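Side-chain contacts in diacylglycerol kinase (Bacillus anthracis, PDB 3S40), which probably transfers a phosphate from ATP to diacylglycerol, giving phosphatidic acid, as diacylglycerol kinases do: residues 59-64 / 84-89; 107-110 / 115-118; 185-190 / 224-229; 213-218 / 238-243. All blocks are in the same frame, centred on the assembly; numbering follows the deposited sequence.

Following the chain, contact 1 joins the end of helix 52-60 and the turn that follows to the loop ahead of strand 91-96, closing a strand-helix excursion in the kinase catalytic region. Contact 2 comes next and is separate: a short loop folds back on helix 113-120 beside the end of strand 91-96. Contacts 3 and 4 belong to the C-terminal sandwich-like region and cross, since 213-218 opens before 224-229 has closed contact 3, and 238-243 follows. Contact 3 joins the two sheets of the sandwich; contact 4 fastens a loop to the end of helix 234-240. Their centres lie about 17 Å apart, and they touch where Ile214 packs on Asp225 and Phe227.

Contact 1 (59-64 / 84-89)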
loop_
_atom_site.group_PDB
_atom_site.type_symbol
_atom_site.label_atom_id
_atom_site.label_comp_id
_atom_site.label_asym_id
_atom_site.label_seq_id
_atom_site.Cartn_x
_atom_site.Cartn_y
_atom_site.Cartn_z
ATOM N N GLU A 59 -0.492 18.456 9.431
ATOM C CA GLU A 59 -0.533 19.365 10.562
ATOM C C GLU A 59 -0.042 18.704 11.846
ATOM O O GLU A 59 0.627 19.339 12.647
ATOM C CB GLU A 59 -1.938 19.908 10.766
ATOM C CG GLU A 59 -2.095 20.650 12.061
ATOM C CD GLU A 59 -3.495 21.219 12.216
ATOM O OE1 GLU A 59 -4.307 21.056 11.272
ATOM O OE2 GLU A 59 -3.777 21.826 13.274
ATOM N N PHE A 60 -0.388 17.438 12.060
ATOM C CA PHE A 60 -0.043 16.796 13.332
ATOM C C PHE A 60 1.240 15.978 13.315
ATOM O O PHE A 60 1.683 15.495 14.355
ATOM C CB PHE A 60 -1.200 15.940 13.840
ATOM C CG PHE A 60 -2.330 16.752 14.387
ATOM C CD1 PHE A 60 -2.414 17.016 15.735
ATOM C CD2 PHE A 60 -3.299 17.271 13.539
ATOM C CE1 PHE A 60 -3.457 17.763 16.236
ATOM C CE2 PHE A 60 -4.342 18.022 14.028
ATOM C CZ PHE A 60 -4.423 18.273 15.382
ATOM N N ALA A 61 1.827 15.835 12.132
ATOM C CA ALA A 61 3.049 15.036 11.970
ATOM C C ALA A 61 4.160 15.349 12.984
ATOM O O ALA A 61 4.777 14.444 13.505
ATOM C CB ALA A 61 3.563 15.123 10.537
ATOM N N SER A 62 4.402 16.620 13.287
ATOM C CA SER A 62 5.444 16.964 14.246
ATOM C C SER A 62 4.917 17.042 15.677
ATOM O O SER A 62 5.666 17.334 16.604
ATOM C CB SER A 62 6.110 18.296 13.881
ATOM O OG SER A 62 5.236 19.384 14.146
ATOM N N LYS A 63 3.636 16.782 15.865
ATOM C CA LYS A 63 3.052 16.957 17.188
ATOM C C LYS A 63 2.661 15.663 17.881
ATOM O O LYS A 63 2.485 15.656 19.096
ATOM C CB LYS A 63 1.843 17.902 17.124
ATOM C CG LYS A 63 2.135 19.206 16.406
ATOM C CD LYS A 63 1.025 20.241 16.610
ATOM C CE LYS A 63 -0.261 19.872 15.878
ATOM N NZ LYS A 63 -1.258 20.991 15.896
ATOM N N VAL A 64 2.507 14.574 17.124
ATOM C CA VAL A 64 2.116 13.301 17.727
ATOM C C VAL A 64 3.116 12.205 17.421
ATOM O O VAL A 64 3.944 12.344 16.535
ATOM C CB VAL A 64 0.706 12.812 17.265
ATOM C CG1 VAL A 64 -0.414 13.702 17.855
ATOM C CG2 VAL A 64 0.608 12.747 15.736
ATOM N N ALA A 84 4.629 10.899 3.635
ATOM C CA ALA A 84 5.860 10.449 2.995
ATOM C C ALA A 84 6.877 11.573 2.725
ATOM O O ALA A 84 8.073 11.396 2.959
ATOM C CB ALA A 84 5.562 9.657 1.722
ATOM N N PRO A 85 6.418 12.732 2.234
ATOM C CA PRO A 85 7.437 13.749 1.909
ATOM C C PRO A 85 7.970 14.554 3.097
ATOM O O PRO A 85 8.845 15.393 2.903
ATOM C CB PRO A 85 6.724 14.657 0.896
ATOM C CG PRO A 85 5.274 14.434 1.113
ATOM C CD PRO A 85 5.092 13.061 1.687
ATOM N N LEU A 86 7.488 14.276 4.302
ATOM C CA LEU A 86 7.856 15.053 5.474
ATOM C C LEU A 86 9.149 14.598 6.134
ATOM O O LEU A 86 9.487 13.407 6.109
ATOM C CB LEU A 86 6.729 14.988 6.515
ATOM C CG LEU A 86 5.330 15.372 6.025
ATOM C CD1 LEU A 86 4.324 15.436 7.198
ATOM C CD2 LEU A 86 5.360 16.690 5.253
ATOM N N GLU A 87 9.857 15.547 6.750
ATOM C CA GLU A 87 11.095 15.242 7.470
ATOM C C GLU A 87 10.788 14.460 8.720
ATOM O O GLU A 87 11.549 13.586 9.132
ATOM C CB GLU A 87 11.855 16.517 7.856
ATOM C CG GLU A 87 12.332 17.326 6.642
ATOM C CD GLU A 87 13.205 16.508 5.683
ATOM O OE1 GLU A 87 14.157 15.850 6.160
ATOM O OE2 GLU A 87 12.930 16.512 4.458
ATOM N N ILE A 88 9.679 14.798 9.346
ATOM C CA ILE A 88 9.299 14.106 10.560
ATOM C C ILE A 88 7.998 13.331 10.333
ATOM O O ILE A 88 6.986 13.907 9.940
ATOM C CB ILE A 88 9.174 15.087 11.714
ATOM C CG1 ILE A 88 10.525 15.771 11.940
ATOM C CG2 ILE A 88 8.693 14.367 12.972
ATOM C CD1 ILE A 88 10.494 16.821 13.018
ATOM N N ARG A 89 8.057 12.019 10.559
ATOM C CA ARG A 89 6.953 11.117 10.255
ATOM C C ARG A 89 6.675 10.173 11.419
ATOM O O ARG A 89 7.436 9.249 11.675
ATOM C CB ARG A 89 7.270 10.295 9.012
ATOM C CG ARG A 89 7.696 11.133 7.820
ATOM C CD ARG A 89 8.086 10.249 6.639
ATOM N NE ARG A 89 9.229 9.392 6.940
ATOM C CZ ARG A 89 10.499 9.795 6.956
ATOM N NH1 ARG A 89 10.818 11.059 6.717
ATOM N NH2 ARG A 89 11.459 8.927 7.242
#
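Ser62 and Ile88 face each other with CA atoms 6.1 Å apart, where the end of helix 52-60 and the turn that follows pass the loop leading into strand 91-96; the CA atoms of Ala61 and Arg89 are closer still, at 5.8 Å. Within the turn Phe60 O accepts from both Lys63 N and Val64 N. The side-chain meeting centres on the methyl of Ala61, which points toward the other loop and is buried. Leu86 CD1 comes to 3.4 Å from Ala61 CB, tighter than a usual van der Waals contact, while Ile88 O lies 3.7 Å from the same CB. Ile88 adds its short branch: CG2, anti to the backbone N, stands 4.0 Å from Ala61 O. Arg89 ties up its own loop instead. Its NH1 donates to Leu86 O at 2.8 Å, in the guanidinium plane, and NE bonds His292 O. The Leu86 loop is thereby braced by an arginine whose side chain does not touch 59-64. Van der Waals contact of methyls with each other and with backbone oxygens, without polar pairing, thus joins these loops at the N-terminal ends of strands 66-71 and 91-96 of the parallel sheet.

Contact 2 (107-110 / 115-118)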
loop_
_atom_site.group_PDB
_atom_site.type_symbol
_atom_site.label_atom_id
_atom_site.label_comp_id
_atom_site.label_asym_id
_atom_site.label_seq_id
_atom_site.Cartn_x
_atom_site.Cartn_y
_atom_site.Cartn_z
ATOM N N LEU A 107 -0.047 -5.834 6.559
ATOM C CA LEU A 107 0.456 -5.730 7.936
ATOM C C LEU A 107 -0.192 -6.763 8.844
ATOM O O LEU A 107 0.102 -6.817 10.043
ATOM C CB LEU A 107 0.216 -4.317 8.503
ATOM C CG LEU A 107 0.862 -3.178 7.700
ATOM C CD1 LEU A 107 0.419 -1.786 8.246
ATOM C CD2 LEU A 107 2.380 -3.290 7.673
ATOM N N GLY A 108 -1.064 -7.585 8.264
ATOM C CA GLY A 108 -1.697 -8.667 9.002
ATOM C C GLY A 108 -2.743 -8.164 9.981
ATOM O O GLY A 108 -3.140 -8.853 10.925
ATOM N N VAL A 109 -3.199 -6.945 9.754
ATOM C CA VAL A 109 -4.209 -6.354 10.622
ATOM C C VAL A 109 -5.550 -7.076 10.509
ATOM O O VAL A 109 -6.070 -7.240 9.412
ATOM C CB VAL A 109 -4.438 -4.886 10.287
ATOM C CG1 VAL A 109 -5.588 -4.338 11.130
ATOM C CG2 VAL A 109 -3.131 -4.073 10.487
ATOM N N PRO A 110 -6.116 -7.496 11.650
ATOM C CA PRO A 110 -7.447 -8.122 11.674
ATOM C C PRO A 110 -8.448 -7.268 10.910
ATOM O O PRO A 110 -8.427 -6.039 11.033
ATOM C CB PRO A 110 -7.806 -8.109 13.160
ATOM C CG PRO A 110 -6.494 -8.160 13.865
ATOM C CD PRO A 110 -5.498 -7.434 12.992
ATOM N N GLU A 115 -10.981 -5.772 16.684
ATOM C CA GLU A 115 -9.698 -6.477 16.837
ATOM C C GLU A 115 -8.509 -5.658 16.333
ATOM O O GLU A 115 -7.429 -5.681 16.929
ATOM C CB GLU A 115 -9.732 -7.829 16.119
ATOM C CG GLU A 115 -10.721 -8.815 16.725
ATOM C CD GLU A 115 -10.495 -9.002 18.217
ATOM O OE1 GLU A 115 -9.321 -9.122 18.629
ATOM O OE2 GLU A 115 -11.489 -9.016 18.979
ATOM N N ALA A 116 -8.716 -4.954 15.224
ATOM C CA ALA A 116 -7.716 -4.049 14.680
ATOM C C ALA A 116 -7.339 -2.937 15.673
ATOM O O ALA A 116 -6.172 -2.568 15.766
ATOM C CB ALA A 116 -8.218 -3.445 13.361
ATOM N N ALA A 117 -8.330 -2.378 16.380
ATOM C CA ALA A 117 -8.058 -1.314 17.343
ATOM C C ALA A 117 -7.256 -1.863 18.524
ATOM O O ALA A 117 -6.335 -1.232 18.989
ATOM C CB ALA A 117 -9.400 -0.648 17.844
ATOM N N LYS A 118 -7.620 -3.054 18.990
ATOM C CA LYS A 118 -6.902 -3.704 20.079
ATOM C C LYS A 118 -5.450 -4.047 19.725
ATOM O O LYS A 118 -4.551 -3.861 20.541
ATOM C CB LYS A 118 -7.655 -4.955 20.534
ATOM C CG LYS A 118 -9.047 -4.605 21.047
ATOM C CD LYS A 118 -9.857 -5.834 21.383
ATOM C CE LYS A 118 -11.287 -5.453 21.703
ATOM N NZ LYS A 118 -12.106 -6.666 21.972
#
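The flat group of this contact, the carboxylate of Glu115, turns away from Pro110 and meets nothing across it; the glutamate touches the proline with its CB instead. The puckered Pro110 ring uses its CB and CG: Glu115 CB lies 3.5 Å from Pro110 CB and 4.0 Å from Pro110 CG, the two side chains crossing at about a right angle, and the ring carbons also come near the backbone of the first helical turn. The glutamate chain sets out toward the proline but bends at chi2 (-54°), which carries the carboxylate away, with Glu115 OE2 in a long salt bridge of 3.9 Å to Lys118 NZ. Its charged end thus stays at the surface.

Deeper in, Pro110 O and Val109 CG1 approach the methyl of Ala116 from the same side. Pro110 O stands 3.5 Å from Ala116 CB, and Val109 CG1 is 3.6 Å from the same carbon. With CG1 anti to its backbone N (chi1 175°), Val109 extends this branch to the helix. Ala116 and Val109 both also touch Pro96, and Ala116 reaches Ile95, so the buried part of the contact continues onto the end of strand 91-96.

Behind Val109, Gly108 ends helix 102-106 in a Schellman motif, its positive phi redirecting the chain. Ahead of the second helix, Asn112 OD1 accepts from Glu115 N. Together these features describe a short loop joining two helices, which leaves one at a Schellman glycine and folds its valine and proline against the first turn of helix 113-120 within the diacylglycerol kinase catalytic region.

Contact 3 (185-190 / 224-229)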
loop_
_atom_site.group_PDB
_atom_site.type_symbol
_atom_site.label_atom_id
_atom_site.label_comp_id
_atom_site.label_asym_id
_atom_site.label_seq_id
_atom_site.Cartn_x
_atom_site.Cartn_y
_atom_site.Cartn_z
ATOM N N ILE A 185 12.778 -2.054 -20.041
ATOM C CA ILE A 185 12.969 -1.875 -18.601
ATOM C C ILE A 185 14.431 -1.999 -18.239
ATOM O O ILE A 185 15.061 -3.010 -18.539
ATOM C CB ILE A 185 12.155 -2.906 -17.764
ATOM C CG1 ILE A 185 10.660 -2.836 -18.111
ATOM C CG2 ILE A 185 12.365 -2.674 -16.272
ATOM C CD1 ILE A 185 9.799 -3.900 -17.434
ATOM N N THR A 186 14.973 -0.961 -17.611
ATOM C CA THR A 186 16.312 -1.021 -17.027
ATOM C C THR A 186 16.182 -1.128 -15.515
ATOM O O THR A 186 15.438 -0.368 -14.888
ATOM C CB THR A 186 17.140 0.241 -17.344
ATOM O OG1 THR A 186 16.551 1.381 -16.694
ATOM C CG2 THR A 186 17.196 0.484 -18.842
ATOM N N TYR A 187 16.905 -2.064 -14.921
ATOM C CA TYR A 187 16.779 -2.259 -13.490
ATOM C C TYR A 187 18.113 -2.652 -12.900
ATOM O O TYR A 187 18.617 -3.746 -13.148
ATOM C CB TYR A 187 15.725 -3.322 -13.193
ATOM C CG TYR A 187 16.020 -4.640 -13.851
ATOM C CD1 TYR A 187 16.643 -5.668 -13.147
ATOM C CD2 TYR A 187 15.708 -4.853 -15.187
ATOM C CE1 TYR A 187 16.934 -6.879 -13.755
ATOM C CE2 TYR A 187 15.992 -6.061 -15.804
ATOM C CZ TYR A 187 16.601 -7.070 -15.085
ATOM O OH TYR A 187 16.884 -8.272 -15.698
ATOM N N ASP A 188 18.687 -1.748 -12.116
ATOM C CA ASP A 188 20.016 -1.955 -11.556
ATOM C C ASP A 188 21.012 -2.380 -12.647
ATOM O O ASP A 188 21.702 -3.398 -12.523
ATOM C CB ASP A 188 19.972 -2.979 -10.416
ATOM C CG ASP A 188 18.905 -2.654 -9.370
ATOM O OD1 ASP A 188 18.518 -1.477 -9.238
ATOM O OD2 ASP A 188 18.452 -3.586 -8.680
ATOM N N GLY A 189 21.066 -1.606 -13.725
ATOM C CA GLY A 189 22.092 -1.801 -14.732
ATOM C C GLY A 189 21.765 -2.778 -15.843
ATOM O O GLY A 189 22.376 -2.726 -16.908
ATOM N N GLN A 190 20.817 -3.679 -15.607
ATOM C CA GLN A 190 20.412 -4.624 -16.641
ATOM C C GLN A 190 19.194 -4.097 -17.379
ATOM O O GLN A 190 18.637 -3.063 -17.006
ATOM C CB GLN A 190 20.104 -5.981 -16.028
ATOM C CG GLN A 190 21.106 -6.394 -14.976
ATOM C CD GLN A 190 21.357 -7.878 -14.987
ATOM O OE1 GLN A 190 21.093 -8.567 -14.004
ATOM N NE2 GLN A 190 21.874 -8.384 -16.107
ATOM N N LEU A 224 11.907 -3.670 -4.904
ATOM C CA LEU A 224 10.628 -3.636 -5.584
ATOM C C LEU A 224 10.557 -4.826 -6.523
ATOM O O LEU A 224 11.597 -5.293 -7.018
ATOM C CB LEU A 224 10.533 -2.359 -6.404
ATOM C CG LEU A 224 10.404 -1.136 -5.506
ATOM C CD1 LEU A 224 10.289 0.136 -6.318
ATOM C CD2 LEU A 224 9.176 -1.320 -4.620
ATOM N N ASP A 225 9.336 -5.301 -6.773
ATOM C CA ASP A 225 9.103 -6.435 -7.664
ATOM C C ASP A 225 8.551 -5.987 -9.010
ATOM O O ASP A 225 7.440 -5.454 -9.106
ATOM C CB ASP A 225 8.154 -7.449 -7.023
ATOM C CG ASP A 225 8.833 -8.271 -5.949
ATOM O OD1 ASP A 225 9.005 -9.500 -6.137
ATOM O OD2 ASP A 225 9.222 -7.678 -4.922
ATOM N N ILE A 226 9.348 -6.197 -10.047
ATOM C CA ILE A 226 8.903 -5.960 -11.406
ATOM C C ILE A 226 8.193 -7.210 -11.885
ATOM O O ILE A 226 8.697 -8.322 -11.732
ATOM C CB ILE A 226 10.085 -5.697 -12.345
ATOM C CG1 ILE A 226 10.902 -4.497 -11.858
ATOM C CG2 ILE A 226 9.594 -5.511 -13.772
ATOM C CD1 ILE A 226 12.131 -4.209 -12.705
ATOM N N PHE A 227 7.023 -7.025 -12.474
ATOM C CA PHE A 227 6.232 -8.150 -12.939
ATOM C C PHE A 227 5.633 -7.784 -14.293
ATOM O O PHE A 227 4.866 -6.813 -14.421
ATOM C CB PHE A 227 5.132 -8.472 -11.918
ATOM C CG PHE A 227 4.366 -9.739 -12.212
ATOM C CD1 PHE A 227 4.845 -10.965 -11.793
ATOM C CD2 PHE A 227 3.169 -9.694 -12.909
ATOM C CE1 PHE A 227 4.142 -12.132 -12.055
ATOM C CE2 PHE A 227 2.456 -10.856 -13.174
ATOM C CZ PHE A 227 2.942 -12.073 -12.745
ATOM N N VAL A 228 5.998 -8.554 -15.308
ATOM C CA VAL A 228 5.536 -8.294 -16.661
ATOM C C VAL A 228 4.765 -9.481 -17.215
ATOM O O VAL A 228 5.253 -10.607 -17.199
ATOM C CB VAL A 228 6.714 -8.018 -17.589
ATOM C CG1 VAL A 228 6.213 -7.777 -19.007
ATOM C CG2 VAL A 228 7.516 -6.828 -17.082
ATOM N N VAL A 229 3.553 -9.254 -17.699
ATOM C CA VAL A 229 2.883 -10.341 -18.393
ATOM C C VAL A 229 3.017 -10.128 -19.893
ATOM O O VAL A 229 2.560 -9.121 -20.428
ATOM C CB VAL A 229 1.425 -10.478 -18.012
ATOM C CG1 VAL A 229 0.833 -11.719 -18.692
ATOM C CG2 VAL A 229 1.289 -10.576 -16.498
#
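Strands 185-187 and 224-229 face each other from different sheets, their short axes 10.5 Å apart and nearly antiparallel at 156°, with Tyr187 and Ile226 closest in CA position. Four side chains meet between them. Ile185 and Val228 approach tip to tip, Ile185 CD1 lying 3.7 Å from Val228 CG2. Ile185 also slides past Ile226 in the opposite sense: its CD1 is 4.0 Å from Ile226 CG2, while its own CG2 meets Ile226 CD1. That last methyl is shared, since it also sits 3.7 Å from Tyr187 CB.

The backbone of Tyr187 directs CB toward the other strand and so onto Ile226 CD1. Chi1 of 57° then sets the ring between backbone N and carbonyl carbon, a crowded position, and the methyl comes to it obliquely. Gln190 CB lies 3.8 Å above one face of the ring, offset toward the rim. Tyr187 and Gln190 flank the type I' turn that links strands 181-187 and 190-196 in a hairpin, and are joined by Tyr187 N to Gln190 O at 2.9 Å, consistent with this proximity.

Neighbours extend the apolar layer: Ile262 touches both Ile185 and Ile226, Tyr192 touches Ile185 and Val228, and Val257 and Ala259 touch Tyr187. Branched aliphatic side chains interleaved from two antiparallel sheets form the core of a beta sandwich, here that of the NAD kinase-like C-terminal region.

Contact 4 (213-218 / 238-243); sequences FIPNVK and KDYIGK
Phe213 and Tyr240 meet in the NAD kinase-like C-terminal sandwich, where the loop ahead of strand 224-230 packs on the end of helix 234-240. The CB of Phe213 points to the helix end, 4.3 Å from Tyr240 CB and near Ile241 CA, and chi1 of 54°, with CG between backbone N and carbonyl carbon, turns the ring away to meet Phe237 edge-to-face. Tyr240 has CG anti to its carbonyl carbon (chi1 -80°), which directs the ring alongside the loop, and chi2 of 45° brings its CD2/CE2 edge to it. Phe213 O lies at that edge, in plane, 3.5 Å from Tyr240 CD2, a placement probably favoured by the slightly positive ring edge. The phenol oxygen, beyond the contact, takes a hydrogen bond from Ser249 N, holding the far end of the ring.

The helix finishes in a type II turn from Tyr240 to Lys243, and Lys243 NZ bonds Asp239 O at 2.9 Å. The loop has a matching type II turn from Ile214 to Val217, and the proline in it crosses the tyrosine at about a right angle: Pro215 CG lies 3.9 Å from Tyr240 CE2.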
loop_
_atom_site.group_PDB
_atom_site.type_symbol
_atom_site.label_atom_id
_atom_site.label_comp_id
_atom_site.label_asym_id
_atom_site.label_seq_id
_atom_site.Cartn_x
_atom_site.Cartn_y
_atom_site.Cartn_z
ATOM N N PHE A 213 -0.796 -11.230 -6.708
ATOM C CA PHE A 213 -0.413 -12.253 -7.678
ATOM C C PHE A 213 1.086 -12.236 -8.022
ATOM O O PHE A 213 1.575 -13.116 -8.735
ATOM C CB PHE A 213 -1.265 -12.123 -8.948
ATOM C CG PHE A 213 -1.239 -10.746 -9.569
ATOM C CD1 PHE A 213 -0.101 -10.292 -10.226
ATOM C CD2 PHE A 213 -2.356 -9.922 -9.513
ATOM C CE1 PHE A 213 -0.064 -9.047 -10.814
ATOM C CE2 PHE A 213 -2.335 -8.656 -10.098
ATOM C CZ PHE A 213 -1.188 -8.217 -10.754
ATOM N N ILE A 214 1.819 -11.243 -7.522
ATOM C CA ILE A 214 3.281 -11.215 -7.678
ATOM C C ILE A 214 3.933 -12.079 -6.597
ATOM O O ILE A 214 3.788 -11.806 -5.401
ATOM C CB ILE A 214 3.835 -9.774 -7.602
ATOM C CG1 ILE A 214 3.121 -8.868 -8.608
ATOM C CG2 ILE A 214 5.370 -9.732 -7.825
ATOM C CD1 ILE A 214 3.582 -7.397 -8.555
ATOM N N PRO A 215 4.657 -13.132 -7.010
ATOM C CA PRO A 215 5.231 -14.061 -6.029
ATOM C C PRO A 215 6.301 -13.417 -5.153
ATOM O O PRO A 215 7.134 -12.647 -5.621
ATOM C CB PRO A 215 5.844 -15.175 -6.903
ATOM C CG PRO A 215 5.155 -15.048 -8.220
ATOM C CD PRO A 215 4.931 -13.565 -8.388
ATOM N N ASN A 216 6.256 -13.751 -3.870
ATOM C CA ASN A 216 7.167 -13.208 -2.871
ATOM C C ASN A 216 7.387 -11.691 -2.850
ATOM O O ASN A 216 8.445 -11.239 -2.447
ATOM C CB ASN A 216 8.529 -13.919 -2.905
ATOM C CG ASN A 216 9.282 -13.790 -1.577
ATOM O OD1 ASN A 216 8.679 -13.890 -0.502
ATOM N ND2 ASN A 216 10.593 -13.544 -1.647
ATOM N N VAL A 217 6.413 -10.894 -3.264
ATOM C CA VAL A 217 6.556 -9.456 -3.045
ATOM C C VAL A 217 6.468 -9.214 -1.524
ATOM O O VAL A 217 5.709 -9.886 -0.843
ATOM C CB VAL A 217 5.479 -8.657 -3.806
ATOM C CG1 VAL A 217 4.096 -9.231 -3.515
ATOM C CG2 VAL A 217 5.560 -7.172 -3.466
ATOM N N LYS A 218 7.277 -8.298 -0.995
ATOM C CA LYS A 218 7.303 -7.997 0.439
ATOM C C LYS A 218 7.398 -6.494 0.620
ATOM O O LYS A 218 8.121 -5.831 -0.137
ATOM C CB LYS A 218 8.531 -8.605 1.115
ATOM C CG LYS A 218 8.621 -10.115 1.091
ATOM C CD LYS A 218 7.677 -10.749 2.097
ATOM C CE LYS A 218 7.855 -12.264 2.072
ATOM N NZ LYS A 218 6.895 -13.000 2.949
ATOM N N LYS A 238 -3.607 -15.719 -15.640
ATOM C CA LYS A 238 -4.929 -15.971 -15.087
ATOM C C LYS A 238 -4.819 -16.975 -13.945
ATOM O O LYS A 238 -5.548 -16.887 -12.951
ATOM C CB LYS A 238 -5.883 -16.470 -16.176
ATOM C CG LYS A 238 -6.398 -15.361 -17.089
ATOM C CD LYS A 238 -6.524 -15.820 -18.536
ATOM C CE LYS A 238 -7.614 -16.863 -18.716
ATOM N NZ LYS A 238 -7.677 -17.351 -20.125
ATOM N N ASP A 239 -3.884 -17.911 -14.084
ATOM C CA ASP A 239 -3.664 -18.937 -13.071
ATOM C C ASP A 239 -3.071 -18.399 -11.767
ATOM O O ASP A 239 -3.458 -18.833 -10.682
ATOM C CB ASP A 239 -2.799 -20.067 -13.630
ATOM C CG ASP A 239 -3.596 -21.038 -14.478
ATOM O OD1 ASP A 239 -4.797 -21.232 -14.181
ATOM O OD2 ASP A 239 -3.026 -21.605 -15.437
ATOM N N TYR A 240 -2.134 -17.461 -11.878
ATOM C CA TYR A 240 -1.536 -16.819 -10.703
ATOM C C TYR A 240 -2.564 -16.138 -9.788
ATOM O O TYR A 240 -2.368 -16.080 -8.572
ATOM C CB TYR A 240 -0.514 -15.769 -11.133
ATOM C CG TYR A 240 0.840 -16.295 -11.524
ATOM C CD1 TYR A 240 0.972 -17.399 -12.356
ATOM C CD2 TYR A 240 1.996 -15.664 -11.078
ATOM C CE1 TYR A 240 2.227 -17.872 -12.718
ATOM C CE2 TYR A 240 3.245 -16.124 -11.432
ATOM C CZ TYR A 240 3.359 -17.226 -12.252
ATOM O OH TYR A 240 4.611 -17.677 -12.601
ATOM N N ILE A 241 -3.639 -15.609 -10.369
ATOM C CA ILE A 241 -4.593 -14.789 -9.613
ATOM C C ILE A 241 -5.348 -15.575 -8.541
ATOM O O ILE A 241 -5.915 -16.635 -8.815
ATOM C CB ILE A 241 -5.593 -14.077 -10.539
ATOM C CG1 ILE A 241 -4.846 -13.133 -11.486
ATOM C CG2 ILE A 241 -6.647 -13.320 -9.719
ATOM C CD1 ILE A 241 -5.710 -12.572 -12.586
ATOM N N GLY A 242 -5.337 -15.049 -7.318
ATOM C CA GLY A 242 -5.941 -15.729 -6.185
ATOM C C GLY A 242 -4.920 -16.385 -5.262
ATOM O O GLY A 242 -5.017 -16.288 -4.035
ATOM N N LYS A 243 -3.927 -17.037 -5.861
ATOM C CA LYS A 243 -2.925 -17.797 -5.117
ATOM C C LYS A 243 -1.833 -16.939 -4.468
ATOM O O LYS A 243 -1.478 -15.872 -4.980
ATOM C CB LYS A 243 -2.282 -18.838 -6.034
ATOM C CG LYS A 243 -3.292 -19.738 -6.736
ATOM C CD LYS A 243 -2.614 -20.893 -7.448
ATOM C CE LYS A 243 -3.639 -21.771 -8.138
ATOM N NZ LYS A 243 -4.468 -20.969 -9.088
#